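Putative metal binding protein RUMGNA_00854 (Ruminococcus gnavus, PDB 3U7Z) binds calcium ions and belongs to a family of unknown function in the ubiquitin clan. Local coordinates at residues 6-11 with 87-92; 12-17 with 94-99; 51-56 with 80-85. All blocks are in the same frame, centred on the assembly; numbering follows the deposited sequence.

Interaction 1 of 3, residues 6-11 with 87-92; sequences EKHITV and VSDGDA. With CA (calcium ion), chain G.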
ATOM      1  N   GLU A   6      18.363   5.411   6.657  1.00 28.47           N
ATOM      2  CA  GLU A   6      17.063   6.068   6.496  1.00 25.48           C
ATOM      3  C   GLU A   6      16.768   6.381   4.992  1.00 22.07           C
ATOM      4  O   GLU A   6      17.555   7.000   4.279  1.00 22.06           O
ATOM      5  CB  GLU A   6      17.009   7.316   7.377  1.00 26.61           C
ATOM      6  CG  GLU A   6      15.617   7.767   7.747  1.00 28.59           C
ATOM      7  CD  GLU A   6      15.642   9.089   8.486  1.00 28.58           C
ATOM      8  OE1 GLU A   6      15.630  10.140   7.839  1.00 25.75           O
ATOM      9  OE2 GLU A   6      15.634   9.084   9.717  1.00 33.94           O
ATOM     10  N   LYS A   7      15.585   5.963   4.546  1.00 18.39           N
ATOM     11  CA  LYS A   7      15.088   6.158   3.191  1.00 14.76           C
ATOM     12  C   LYS A   7      13.894   7.106   3.303  1.00 13.98           C
ATOM     13  O   LYS A   7      13.139   7.031   4.275  1.00 18.50           O
ATOM     14  CB  LYS A   7      14.632   4.819   2.655  1.00 15.99           C
ATOM     15  CG  LYS A   7      15.776   3.806   2.558  1.00 20.45           C
ATOM     16  CD  LYS A   7      15.244   2.468   2.144  1.00 26.04           C
ATOM     17  CE  LYS A   7      16.172   1.312   2.514  1.00 31.28           C
ATOM     18  NZ  LYS A   7      15.965   0.943   3.952  1.00 34.05           N
ATOM     19  N   HIS A   8      13.733   7.944   2.301  1.00 11.41           N
ATOM     20  CA  HIS A   8      12.635   8.906   2.262  1.00 11.65           C
ATOM     21  C   HIS A   8      11.734   8.487   1.127  1.00 12.31           C
ATOM     22  O   HIS A   8      12.133   8.505  -0.030  1.00 14.20           O
ATOM     23  CB  HIS A   8      13.234  10.304   2.021  1.00 14.02           C
ATOM     24  CG  HIS A   8      14.343  10.631   2.965  1.00 15.99           C
ATOM     25  ND1 HIS A   8      14.136  10.804   4.309  1.00 21.79           N
ATOM     26  CD2 HIS A   8      15.685  10.655   2.784  1.00 19.89           C
ATOM     27  CE1 HIS A   8      15.304  10.989   4.916  1.00 18.53           C
ATOM     28  NE2 HIS A   8      16.257  10.892   4.011  1.00 22.19           N
ATOM     29  N   ILE A   9      10.516   8.132   1.502  1.00 11.93           N
ATOM     30  CA  ILE A   9       9.548   7.668   0.520  1.00 12.63           C
ATOM     31  C   ILE A   9       8.201   8.346   0.677  1.00 11.79           C
ATOM     32  O   ILE A   9       7.904   8.985   1.686  1.00 14.96           O
ATOM     33  CB  ILE A   9       9.375   6.146   0.546  1.00 13.39           C
ATOM     34  CG1 ILE A   9       8.637   5.680   1.767  1.00 14.95           C
ATOM     35  CG2 ILE A   9      10.730   5.466   0.515  1.00 14.53           C
ATOM     36  CD1 ILE A   9       8.156   4.277   1.672  1.00 18.70           C
ATOM     37  N   THR A  10       7.394   8.207  -0.357  1.00 10.17           N
ATOM     38  CA  THR A  10       6.000   8.660  -0.270  1.00  9.60           C
ATOM     39  C   THR A  10       5.062   7.527  -0.617  1.00  9.53           C
ATOM     40  O   THR A  10       5.421   6.642  -1.380  1.00 10.22           O
ATOM     41  CB  THR A  10       5.699   9.834  -1.198  1.00 13.18           C
ATOM     42  OG1 THR A  10       5.901   9.507  -2.543  1.00 16.91           O
ATOM     43  CG2 THR A  10       6.633  10.963  -0.928  1.00 17.31           C
ATOM     44  N   VAL A  11       3.921   7.503   0.063  1.00  8.34           N
ATOM     45  CA  VAL A  11       2.842   6.572  -0.216  1.00  8.28           C
ATOM     46  C   VAL A  11       1.616   7.427  -0.442  1.00  8.53           C
ATOM     47  O   VAL A  11       1.209   8.180   0.444  1.00  9.99           O
ATOM     48  CB  VAL A  11       2.618   5.626   0.931  1.00 10.35           C
ATOM     49  CG1 VAL A  11       1.439   4.689   0.618  1.00 11.76           C
ATOM     50  CG2 VAL A  11       3.903   4.844   1.243  1.00 12.18           C
ATOM     51  N   VAL A  87      11.751  -1.479  -0.125  1.00 14.54           N
ATOM     52  CA  VAL A  87      11.689  -0.010  -0.159  1.00 14.11           C
ATOM     53  C   VAL A  87      13.069   0.551  -0.524  1.00 11.20           C
ATOM     54  O   VAL A  87      14.087   0.091   0.001  1.00 14.59           O
ATOM     55  CB  VAL A  87      11.193   0.458   1.221  1.00 16.63           C
ATOM     56  CG1 VAL A  87      11.462   1.941   1.537  1.00 19.44           C
ATOM     57  CG2 VAL A  87       9.692   0.128   1.322  1.00 21.55           C
ATOM     58  N   SER A  88      13.107   1.536  -1.423  1.00  9.47           N
ATOM     59  CA  SER A  88      14.331   2.263  -1.799  1.00  8.21           C
ATOM     60  C   SER A  88      14.154   3.722  -1.520  1.00  8.66           C
ATOM     61  O   SER A  88      13.044   4.259  -1.608  1.00  9.45           O
ATOM     62  CB  SER A  88      14.592   2.079  -3.289  1.00  9.51           C
ATOM     63  OG  SER A  88      14.774   0.720  -3.624  1.00 11.71           O
ATOM     64  N   ASP A  89      15.273   4.378  -1.210  1.00 10.34           N
ATOM     65  CA  ASP A  89      15.255   5.815  -1.029  1.00 10.49           C
ATOM     66  C   ASP A  89      14.674   6.469  -2.274  1.00 11.70           C
ATOM     67  O   ASP A  89      15.070   6.182  -3.400  1.00 14.42           O
ATOM     68  CB  ASP A  89      16.654   6.342  -0.696  1.00 12.27           C
ATOM     69  CG  ASP A  89      16.660   7.795  -0.347  1.00 13.43           C
ATOM     70  OD1 ASP A  89      15.728   8.310   0.287  1.00 15.66           O
ATOM     71  OD2 ASP A  89      17.692   8.449  -0.692  1.00 17.78           O
ATOM     72  N   GLY A  90      13.763   7.403  -2.053  1.00 12.97           N
ATOM     73  CA  GLY A  90      13.168   8.147  -3.143  1.00 13.35           C
ATOM     74  C   GLY A  90      11.943   7.504  -3.757  1.00 13.53           C
ATOM     75  O   GLY A  90      11.316   8.108  -4.621  1.00 15.14           O
ATOM     76  N   ASP A  91      11.574   6.311  -3.312  1.00 10.24           N
ATOM     77  CA  ASP A  91      10.423   5.637  -3.896  1.00 10.49           C
ATOM     78  C   ASP A  91       9.151   6.382  -3.658  1.00  9.06           C
ATOM     79  O   ASP A  91       8.938   6.969  -2.599  1.00 10.52           O
ATOM     80  CB  ASP A  91      10.224   4.226  -3.328  1.00 10.14           C
ATOM     81  CG  ASP A  91      11.117   3.156  -3.938  1.00 12.69           C
ATOM     82  OD1 ASP A  91      11.741   3.376  -4.992  1.00 14.91           O
ATOM     83  OD2 ASP A  91      11.138   2.056  -3.353  1.00 12.20           O
ATOM     84  N   ALA A  92       8.276   6.288  -4.642  1.00 10.89           N
ATOM     85  CA  ALA A  92       6.869   6.744  -4.507  1.00  9.57           C
ATOM     86  C   ALA A  92       5.985   5.527  -4.796  1.00  9.63           C
ATOM     87  O   ALA A  92       6.100   4.920  -5.874  1.00 11.49           O
ATOM     88  CB  ALA A  92       6.577   7.850  -5.510  1.00 11.58           C
TER
HETATM   89 CA    CA G 139      19.861   8.697  -1.178  0.50 19.56          CA
HETATM   90  O   HOH W   1       8.834   9.848  -3.141  1.00 25.88           O
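Ile9 and Val87 form the tight end of this contact: the two side chains cross at about a right angle, CG2 of Ile9 lying 3.7 Å from CG1 of Val87. Ile9 holds CG1 between its backbone N and carbonyl carbon (chi1 72°), which sets CG2 beside the N, where it also meets the carbonyl O of Ser88. Lys7 adds its aliphatic chain, CD resting 3.4 Å from the O of Val87, while NZ goes on to the carbonyl of Ala29.

The other side faces solvent and is polar. Asp89 divides its carboxylate: OD1 accepts the N-H of His8 at 2.9 Å, on its anti side and nearly straight, and OD2 binds a calcium ion at 2.2 Å. The His8 ring runs alongside this carboxylate, its ND1 bonded to Asp26. Beyond, Gly90, within a type II turn from Ser88 to Asp91, donates its N-H across to the O of His8 (2.8 Å); the turn is braced by the N of Ser88 reaching OD2 of Asp91 from above the carboxylate plane. A water joins OG1 of Thr10 to the O of Asp91, which also takes the N-H of Thr10.

Thr10 and Ala92 pair in parallel as the loop turns into strand 92-99. Strand 20-27 borders strand 7-14 on its other edge, and Val35 of helix 32-38 covers both Ile9 and Val87.

Interaction 2 of 3, residues 12-17 with 94-99; sequences TVIHGD and ELTLKE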
ATOM      1  N   THR A  12       1.008   7.307  -1.618  1.00  7.70           N
ATOM      2  CA  THR A  12      -0.222   8.016  -1.926  1.00  8.10           C
ATOM      3  C   THR A  12      -1.368   7.030  -1.961  1.00  7.79           C
ATOM      4  O   THR A  12      -1.260   5.977  -2.578  1.00  8.85           O
ATOM      5  CB  THR A  12      -0.121   8.743  -3.259  1.00 10.43           C
ATOM      6  OG1 THR A  12       0.978   9.665  -3.225  1.00 11.70           O
ATOM      7  CG2 THR A  12      -1.376   9.509  -3.584  1.00 12.74           C
ATOM      8  N   VAL A  13      -2.408   7.322  -1.198  1.00  7.74           N
ATOM      9  CA  VAL A  13      -3.608   6.539  -1.160  1.00  7.67           C
ATOM     10  C   VAL A  13      -4.634   7.162  -2.066  1.00  7.66           C
ATOM     11  O   VAL A  13      -4.993   8.305  -1.866  1.00 10.26           O
ATOM     12  CB  VAL A  13      -4.133   6.374   0.252  1.00  8.46           C
ATOM     13  CG1 VAL A  13      -5.389   5.555   0.281  1.00  9.63           C
ATOM     14  CG2 VAL A  13      -3.034   5.806   1.164  1.00  9.38           C
ATOM     15  N   ILE A  14      -5.092   6.406  -3.043  1.00  8.98           N
ATOM     16  CA  ILE A  14      -6.141   6.859  -3.973  0.50 10.03           C
ATOM     17  C   ILE A  14      -7.425   6.106  -3.613  1.00  9.54           C
ATOM     18  O   ILE A  14      -7.594   4.908  -3.847  1.00 10.62           O
ATOM     19  CB  ILE A  14      -5.758   6.725  -5.448  0.50 10.51           C
ATOM     20  CG1 ILE A  14      -4.465   7.494  -5.760  0.50 12.08           C
ATOM     21  CG2 ILE A  14      -6.826   7.321  -6.340  0.50 12.58           C
ATOM     22  CD1 ILE A  14      -3.209   6.694  -5.608  0.50 12.06           C
ATOM     23  N   HIS A  15      -8.282   6.849  -2.960  1.00 10.20           N
ATOM     24  CA  HIS A  15      -9.495   6.358  -2.399  1.00 10.46           C
ATOM     25  C   HIS A  15     -10.564   6.096  -3.488  1.00 12.17           C
ATOM     26  O   HIS A  15     -10.449   6.536  -4.645  1.00 12.21           O
ATOM     27  CB  HIS A  15     -10.015   7.324  -1.304  1.00 10.84           C
ATOM     28  CG  HIS A  15      -9.257   7.236  -0.012  1.00 10.21           C
ATOM     29  ND1 HIS A  15      -9.400   6.162   0.839  1.00 11.04           N
ATOM     30  CD2 HIS A  15      -8.288   8.023   0.525  1.00 12.18           C
ATOM     31  CE1 HIS A  15      -8.622   6.339   1.901  1.00 10.99           C
ATOM     32  NE2 HIS A  15      -7.917   7.456   1.729  1.00 11.86           N
ATOM     33  N   GLY A  16     -11.643   5.465  -3.030  1.00 12.74           N
ATOM     34  CA  GLY A  16     -12.784   5.130  -3.876  1.00 15.09           C
ATOM     35  C   GLY A  16     -13.431   6.329  -4.527  1.00 15.41           C
ATOM     36  O   GLY A  16     -13.901   6.182  -5.641  1.00 21.08           O
ATOM     37  N   ASP A  17     -13.430   7.490  -3.854  1.00 14.67           N
ATOM     38  CA  ASP A  17     -14.025   8.731  -4.382  1.00 15.87           C
ATOM     39  C   ASP A  17     -12.995   9.658  -5.061  1.00 18.47           C
ATOM     40  O   ASP A  17     -13.303  10.851  -5.270  1.00 19.50           O
ATOM     41  CB  ASP A  17     -14.751   9.499  -3.288  1.00 17.54           C
ATOM     42  CG  ASP A  17     -13.814  10.052  -2.219  1.00 19.08           C
ATOM     43  OD1 ASP A  17     -12.597   9.771  -2.257  1.00 21.58           O
ATOM     44  OD2 ASP A  17     -14.268  10.779  -1.310  1.00 25.14           O
ATOM     45  N   GLU A  94       1.941   3.896  -4.565  1.00  8.28           N
ATOM     46  CA  GLU A  94       0.514   4.241  -4.513  1.00  9.32           C
ATOM     47  C   GLU A  94      -0.259   3.003  -4.049  1.00  8.29           C
ATOM     48  O   GLU A  94       0.102   1.849  -4.401  1.00  8.87           O
ATOM     49  CB  GLU A  94      -0.000   4.735  -5.876  1.00  9.78           C
ATOM     50  CG  GLU A  94       0.886   5.801  -6.485  1.00 11.84           C
ATOM     51  CD  GLU A  94       2.173   5.297  -7.201  1.00 11.25           C
ATOM     52  OE1 GLU A  94       2.140   4.230  -7.862  1.00 13.52           O
ATOM     53  OE2 GLU A  94       3.210   6.010  -7.165  1.00 13.98           O
ATOM     54  N   LEU A  95      -1.314   3.237  -3.296  1.00  7.72           N
ATOM     55  CA  LEU A  95      -2.317   2.205  -2.922  1.00  8.05           C
ATOM     56  C   LEU A  95      -3.643   2.718  -3.492  1.00  7.46           C
ATOM     57  O   LEU A  95      -4.137   3.767  -3.096  1.00  7.30           O
ATOM     58  CB  LEU A  95      -2.425   2.020  -1.413  1.00  9.29           C
ATOM     59  CG  LEU A  95      -1.146   1.553  -0.771  1.00 14.32           C
ATOM     60  CD1 LEU A  95      -1.170   1.677   0.732  1.00 17.02           C
ATOM     61  CD2 LEU A  95      -0.791   0.194  -1.155  1.00 19.84           C
ATOM     62  N   THR A  96      -4.213   1.993  -4.455  1.00  8.06           N
ATOM     63  CA  THR A  96      -5.391   2.422  -5.166  1.00  8.20           C
ATOM     64  C   THR A  96      -6.493   1.433  -4.983  1.00  7.64           C
ATOM     65  O   THR A  96      -6.297   0.254  -5.121  1.00  8.81           O
ATOM     66  CB  THR A  96      -5.119   2.538  -6.678  1.00 10.11           C
ATOM     67  OG1 THR A  96      -4.023   3.417  -6.844  1.00 12.69           O
ATOM     68  CG2 THR A  96      -6.306   3.090  -7.443  1.00 12.06           C
ATOM     69  N   LEU A  97      -7.670   1.957  -4.699  1.00  8.91           N
ATOM     70  CA  LEU A  97      -8.864   1.116  -4.627  1.00  8.92           C
ATOM     71  C   LEU A  97      -9.355   0.829  -6.033  1.00  8.99           C
ATOM     72  O   LEU A  97      -9.820   1.727  -6.700  1.00 12.32           O
ATOM     73  CB  LEU A  97      -9.942   1.708  -3.743  1.00  9.69           C
ATOM     74  CG  LEU A  97     -11.091   0.777  -3.366  1.00 12.02           C
ATOM     75  CD1 LEU A  97     -10.694  -0.472  -2.657  1.00 13.21           C
ATOM     76  CD2 LEU A  97     -12.136   1.542  -2.579  1.00 16.84           C
ATOM     77  N   LYS A  98      -9.299  -0.455  -6.434  1.00 10.61           N
ATOM     78  CA  LYS A  98      -9.701  -0.887  -7.741  1.00 10.26           C
ATOM     79  C   LYS A  98     -10.977  -1.704  -7.611  1.00 10.95           C
ATOM     80  O   LYS A  98     -11.329  -2.190  -6.563  1.00 12.02           O
ATOM     81  CB  LYS A  98      -8.591  -1.688  -8.418  1.00 11.56           C
ATOM     82  CG  LYS A  98      -7.372  -0.902  -8.790  1.00 12.14           C
ATOM     83  CD  LYS A  98      -6.339  -1.742  -9.598  1.00 13.38           C
ATOM     84  CE  LYS A  98      -5.100  -0.912  -9.937  1.00 16.15           C
ATOM     85  NZ  LYS A  98      -3.907  -1.722 -10.346  1.00 18.92           N
ATOM     86  N   GLU A  99     -11.650  -1.886  -8.745  1.00 13.23           N
ATOM     87  CA  GLU A  99     -12.875  -2.666  -8.826  0.50 15.03           C
ATOM     88  C   GLU A  99     -12.785  -3.586 -10.045  1.00 14.35           C
ATOM     89  O   GLU A  99     -12.522  -3.137 -11.151  1.00 17.69           O
ATOM     90  CB  GLU A  99     -14.121  -1.777  -8.945  0.50 18.90           C
ATOM     91  CG  GLU A  99     -14.151  -0.584  -8.038  0.50 24.88           C
ATOM     92  CD  GLU A  99     -15.530   0.025  -7.967  0.50 31.05           C
ATOM     93  OE1 GLU A  99     -15.954   0.646  -8.971  0.50 34.41           O
ATOM     94  OE2 GLU A  99     -16.184  -0.140  -6.916  0.50 33.35           O
TER
HETATM   95  O   HOH W   2     -10.178   4.646  -6.803  1.00 28.60           O
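Ile14 lays its outer branch over two residues of the neighbouring strand. With CG1 anti to the carbonyl carbon (chi1 -57°) and CD1 swung out at a chi2 of 90°, the terminal methyl sits 3.8 Å from CB of Glu94 and 3.6 Å from OG1 of Thr96. Ile14 and Glu94 lie side by side and point the same way; against Thr96 the isoleucine crosses obliquely. Thr96 turns OG1 rather than CG2 to that methyl, its hydroxyl being anti to the carbonyl carbon. Ile14 has two conformers, and these CD1 contacts belong to one of them, so they are less certain.

Glu94 bends at chi2 (80°), and its carboxylate ends away from strand 7-14, where OE1 accepts from Thr72 and Gly75. On the opposite face of the sheet Val13 and Leu95 point into the interior and both touch Val56. CG1 of Val13 also lies over one face of the His15 ring, 3.5 Å above its plane and offset toward the rim; the ring nitrogens are bonded to Glu59 and Asp57.

Past the last bridge, the CD2 branch of Leu97 comes 3.9 Å from CA of Gly16.

Between the two backbones the parallel ladder alternates: Leu95 N to Thr12 O, Ile14 N to Leu95 O (2.8 Å), then Leu97 N to Ile14 O (3.1 Å), all close to straight. As the strands separate, a water donates to the O of both His15 and Leu97. These backbone bonds set the register of two inner strands of the mixed sheet, so the side chains divide by face: Val13 and Leu95 give apolar surface to the core, while the carboxylate of Glu94 and the ring nitrogens of His15 find their partners outside the two segments.

Interaction 3 of 3, residues 51-56 with 80-85; sequences LFITTV and TSADQT. With EDO (1,2-ethanediol), chain J.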
ATOM      1  N   LEU A  51       0.723 -10.558   2.454  1.00 10.37           N
ATOM      2  CA  LEU A  51      -0.317  -9.769   3.055  1.00 11.52           C
ATOM      3  C   LEU A  51      -1.424  -9.437   2.065  1.00  8.43           C
ATOM      4  O   LEU A  51      -1.128  -8.993   0.937  1.00 11.11           O
ATOM      5  CB  LEU A  51       0.320  -8.476   3.575  1.00 12.16           C
ATOM      6  CG  LEU A  51      -0.555  -7.554   4.422  1.00 16.21           C
ATOM      7  CD1 LEU A  51      -1.065  -8.258   5.691  1.00 19.67           C
ATOM      8  CD2 LEU A  51       0.182  -6.235   4.783  1.00 16.93           C
ATOM      9  N   PHE A  52      -2.664  -9.649   2.474  1.00  8.67           N
ATOM     10  CA  PHE A  52      -3.828  -9.224   1.724  1.00 10.13           C
ATOM     11  C   PHE A  52      -4.376  -7.993   2.460  1.00  8.49           C
ATOM     12  O   PHE A  52      -4.879  -8.082   3.559  1.00 10.09           O
ATOM     13  CB  PHE A  52      -4.834 -10.371   1.747  1.00 12.19           C
ATOM     14  CG  PHE A  52      -6.210 -10.048   1.240  1.00 15.83           C
ATOM     15  CD1 PHE A  52      -6.424  -9.217   0.161  1.00 16.76           C
ATOM     16  CD2 PHE A  52      -7.313 -10.567   1.913  1.00 22.07           C
ATOM     17  CE1 PHE A  52      -7.720  -8.957  -0.305  1.00 19.37           C
ATOM     18  CE2 PHE A  52      -8.586 -10.324   1.460  1.00 22.59           C
ATOM     19  CZ  PHE A  52      -8.772  -9.495   0.352  1.00 19.70           C
ATOM     20  N   ILE A  53      -4.206  -6.842   1.852  1.00  8.32           N
ATOM     21  CA  ILE A  53      -4.616  -5.529   2.419  1.00  8.62           C
ATOM     22  C   ILE A  53      -6.082  -5.302   2.108  1.00  7.98           C
ATOM     23  O   ILE A  53      -6.482  -5.255   0.924  1.00  9.66           O
ATOM     24  CB  ILE A  53      -3.750  -4.384   1.845  1.00  9.41           C
ATOM     25  CG1 ILE A  53      -2.296  -4.563   2.303  1.00 14.48           C
ATOM     26  CG2 ILE A  53      -4.277  -2.996   2.241  1.00 10.92           C
ATOM     27  CD1 ILE A  53      -1.360  -3.592   1.674  1.00 18.26           C
ATOM     28  N   THR A  54      -6.877  -5.127   3.150  1.00  7.86           N
ATOM     29  CA  THR A  54      -8.312  -4.916   3.098  1.00  9.16           C
ATOM     30  C   THR A  54      -8.697  -3.455   3.342  1.00  8.08           C
ATOM     31  O   THR A  54      -9.699  -3.002   2.824  1.00  9.47           O
ATOM     32  CB  THR A  54      -9.012  -5.883   4.125  1.00 11.61           C
ATOM     33  OG1 THR A  54      -8.451  -5.647   5.405  1.00 18.80           O
ATOM     34  CG2 THR A  54      -8.849  -7.356   3.661  1.00 19.13           C
ATOM     35  N   THR A  55      -7.937  -2.762   4.179  1.00  7.92           N
ATOM     36  CA  THR A  55      -8.253  -1.401   4.582  1.00  7.64           C
ATOM     37  C   THR A  55      -7.019  -0.557   4.448  1.00  6.91           C
ATOM     38  O   THR A  55      -5.938  -0.961   4.888  1.00  7.74           O
ATOM     39  CB  THR A  55      -8.750  -1.334   6.038  1.00  9.57           C
ATOM     40  OG1 THR A  55      -9.879  -2.175   6.179  1.00 13.14           O
ATOM     41  CG2 THR A  55      -9.106   0.091   6.509  1.00 11.22           C
ATOM     42  N   VAL A  56      -7.177   0.620   3.820  1.00  7.27           N
ATOM     43  CA  VAL A  56      -6.103   1.583   3.730  1.00  7.10           C
ATOM     44  C   VAL A  56      -6.651   2.960   4.091  1.00  7.14           C
ATOM     45  O   VAL A  56      -7.660   3.383   3.551  1.00  7.47           O
ATOM     46  CB  VAL A  56      -5.507   1.659   2.284  1.00  7.38           C
ATOM     47  CG1 VAL A  56      -4.347   2.608   2.249  1.00  8.15           C
ATOM     48  CG2 VAL A  56      -5.049   0.261   1.841  1.00  7.54           C
ATOM     49  N   THR A  80       4.900  -8.111  -5.921  1.00 15.87           N
ATOM     50  CA  THR A  80       5.071  -8.660  -4.603  1.00 18.01           C
ATOM     51  C   THR A  80       3.958  -8.160  -3.679  1.00 15.01           C
ATOM     52  O   THR A  80       3.419  -7.068  -3.854  1.00 15.70           O
ATOM     53  CB  THR A  80       6.438  -8.214  -4.003  1.00 16.79           C
ATOM     54  OG1 THR A  80       6.669  -6.795  -4.244  1.00 16.39           O
ATOM     55  CG2 THR A  80       7.584  -8.996  -4.657  1.00 23.31           C
ATOM     56  N   SER A  81       3.594  -8.963  -2.685  1.00 15.53           N
ATOM     57  CA  SER A  81       2.754  -8.475  -1.598  1.00 13.19           C
ATOM     58  C   SER A  81       3.515  -7.369  -0.855  1.00 13.15           C
ATOM     59  O   SER A  81       4.776  -7.245  -0.943  1.00 13.69           O
ATOM     60  CB  SER A  81       2.427  -9.596  -0.594  1.00 14.92           C
ATOM     61  OG  SER A  81       3.658 -10.131  -0.142  1.00 17.96           O
ATOM     62  N   ALA A  82       2.785  -6.565  -0.120  1.00 13.29           N
ATOM     63  CA  ALA A  82       3.429  -5.426   0.580  1.00 14.36           C
ATOM     64  C   ALA A  82       4.565  -5.853   1.512  1.00 14.57           C
ATOM     65  O   ALA A  82       5.594  -5.197   1.617  1.00 15.64           O
ATOM     66  CB  ALA A  82       2.383  -4.583   1.365  1.00 16.70           C
ATOM     67  N   ASP A  83       4.383  -6.961   2.206  1.00 15.64           N
ATOM     68  CA  ASP A  83       5.384  -7.428   3.135  1.00 17.36           C
ATOM     69  C   ASP A  83       6.654  -7.993   2.468  1.00 18.04           C
ATOM     70  O   ASP A  83       7.606  -8.276   3.182  1.00 21.62           O
ATOM     71  CB  ASP A  83       4.809  -8.425   4.152  1.00 18.20           C
ATOM     72  CG  ASP A  83       4.088  -9.593   3.530  1.00 20.67           C
ATOM     73  OD1 ASP A  83       3.454  -9.504   2.454  1.00 15.80           O
ATOM     74  OD2 ASP A  83       4.070 -10.629   4.194  1.00 27.68           O
ATOM     75  N   GLN A  84       6.660  -8.147   1.139  1.00 16.05           N
ATOM     76  CA  GLN A  84       7.791  -8.611   0.368  1.00 18.19           C
ATOM     77  C   GLN A  84       8.287  -7.570  -0.668  1.00 18.38           C
ATOM     78  O   GLN A  84       9.037  -7.895  -1.573  1.00 19.10           O
ATOM     79  CB  GLN A  84       7.369  -9.887  -0.378  1.00 22.16           C
ATOM     80  CG  GLN A  84       7.054 -11.051   0.571  1.00 27.20           C
ATOM     81  CD  GLN A  84       6.287 -12.226  -0.064  1.00 31.39           C
ATOM     82  OE1 GLN A  84       6.456 -12.536  -1.245  1.00 39.17           O
ATOM     83  NE2 GLN A  84       5.450 -12.900   0.739  1.00 33.45           N
ATOM     84  N   THR A  85       7.813  -6.328  -0.551  1.00 15.39           N
ATOM     85  CA  THR A  85       8.104  -5.245  -1.516  1.00 14.69           C
ATOM     86  C   THR A  85       9.225  -4.404  -0.906  1.00 13.05           C
ATOM     87  O   THR A  85       9.029  -3.748   0.082  1.00 13.90           O
ATOM     88  CB  THR A  85       6.879  -4.396  -1.801  1.00 13.35           C
ATOM     89  OG1 THR A  85       5.828  -5.201  -2.374  1.00 14.83           O
ATOM     90  CG2 THR A  85       7.219  -3.275  -2.768  1.00 15.87           C
TER
HETATM   91  C1  EDO J 145      -2.272  -6.046  -1.436  1.00 19.58           C
HETATM   92  O1  EDO J 145      -3.315  -6.968  -0.918  1.00 16.50           O
HETATM   93  C2  EDO J 145      -0.855  -6.707  -1.555  1.00 23.59           C
HETATM   94  O2  EDO J 145      -0.027  -6.818  -0.318  1.00 14.21           O
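Leu51 and Asp83 make a polar contact between two loops, in which the residue leading into strand 52-56, of the small antiparallel sheet, meets the short 3-10 turn in the loop between strands 76-77 and 92-99. The N-H of Leu51 points at OD1 of Asp83 at 2.9 Å and almost perfectly straight (177°). It arrives from above the carboxylate plane, while OG of Ser81 donates to the same oxygen, at 2.7 Å, from the opposite face, so OD1 is gripped on both sides. Asp83 holds CG between its backbone N and carbonyl carbon (chi1 54°), and from there OD1 receives both donors. An alanine here would probably leave the Leu51 N-H and the Ser81 hydroxyl without this shared acceptor and set the hydroxyl free to turn.

The turn has a second double acceptor: the O of Ser81 takes the N of Gln84 and OG1 of Thr85 from opposite faces of its carbonyl plane. Further along the other segment, Thr54 and Thr55 both face Asp43, itself a calcium ligand, in a classic beta bulge.

Apolar contact is slight. CD1 of Ile53 reaches CB of Ala82 at 3.9 Å, with CD2 of Leu51 more distant from the same methyl. Between the segments sits a 1,2-ethanediol, probably from the crystallisation liquor. Its O2 donates to the O of Leu51 (2.7 Å) and accepts the N of Ala82 (2.8 Å), and its O1 accepts the N of Ile53, bridging backbone groups of the two segments.

Interactions 1 and 2 both lie on strand 7-14: interaction 1 pairs it with the loop that leads into strand 92-99, interaction 2 with that strand itself. Their centres are about 19 Å apart, and they touch where CG1 of Val11 meets CD1 of Leu95 at 4.0 Å. Interaction 3 is nested in the loop that both close, its centre about 17 Å from that of interaction 1 and about 14 Å from that of interaction 2. Val56 joins it to interaction 2: its CG1 lies 3.6 Å from both Val13 CG2 and Leu95 CD1. The calcium site of Glu37, Asn40, Val42 and Asp43 lies near these two, Val42 about 4 Å by side chain from both Leu95 and Ile53, whereas Asp89 holds a separate calcium ion.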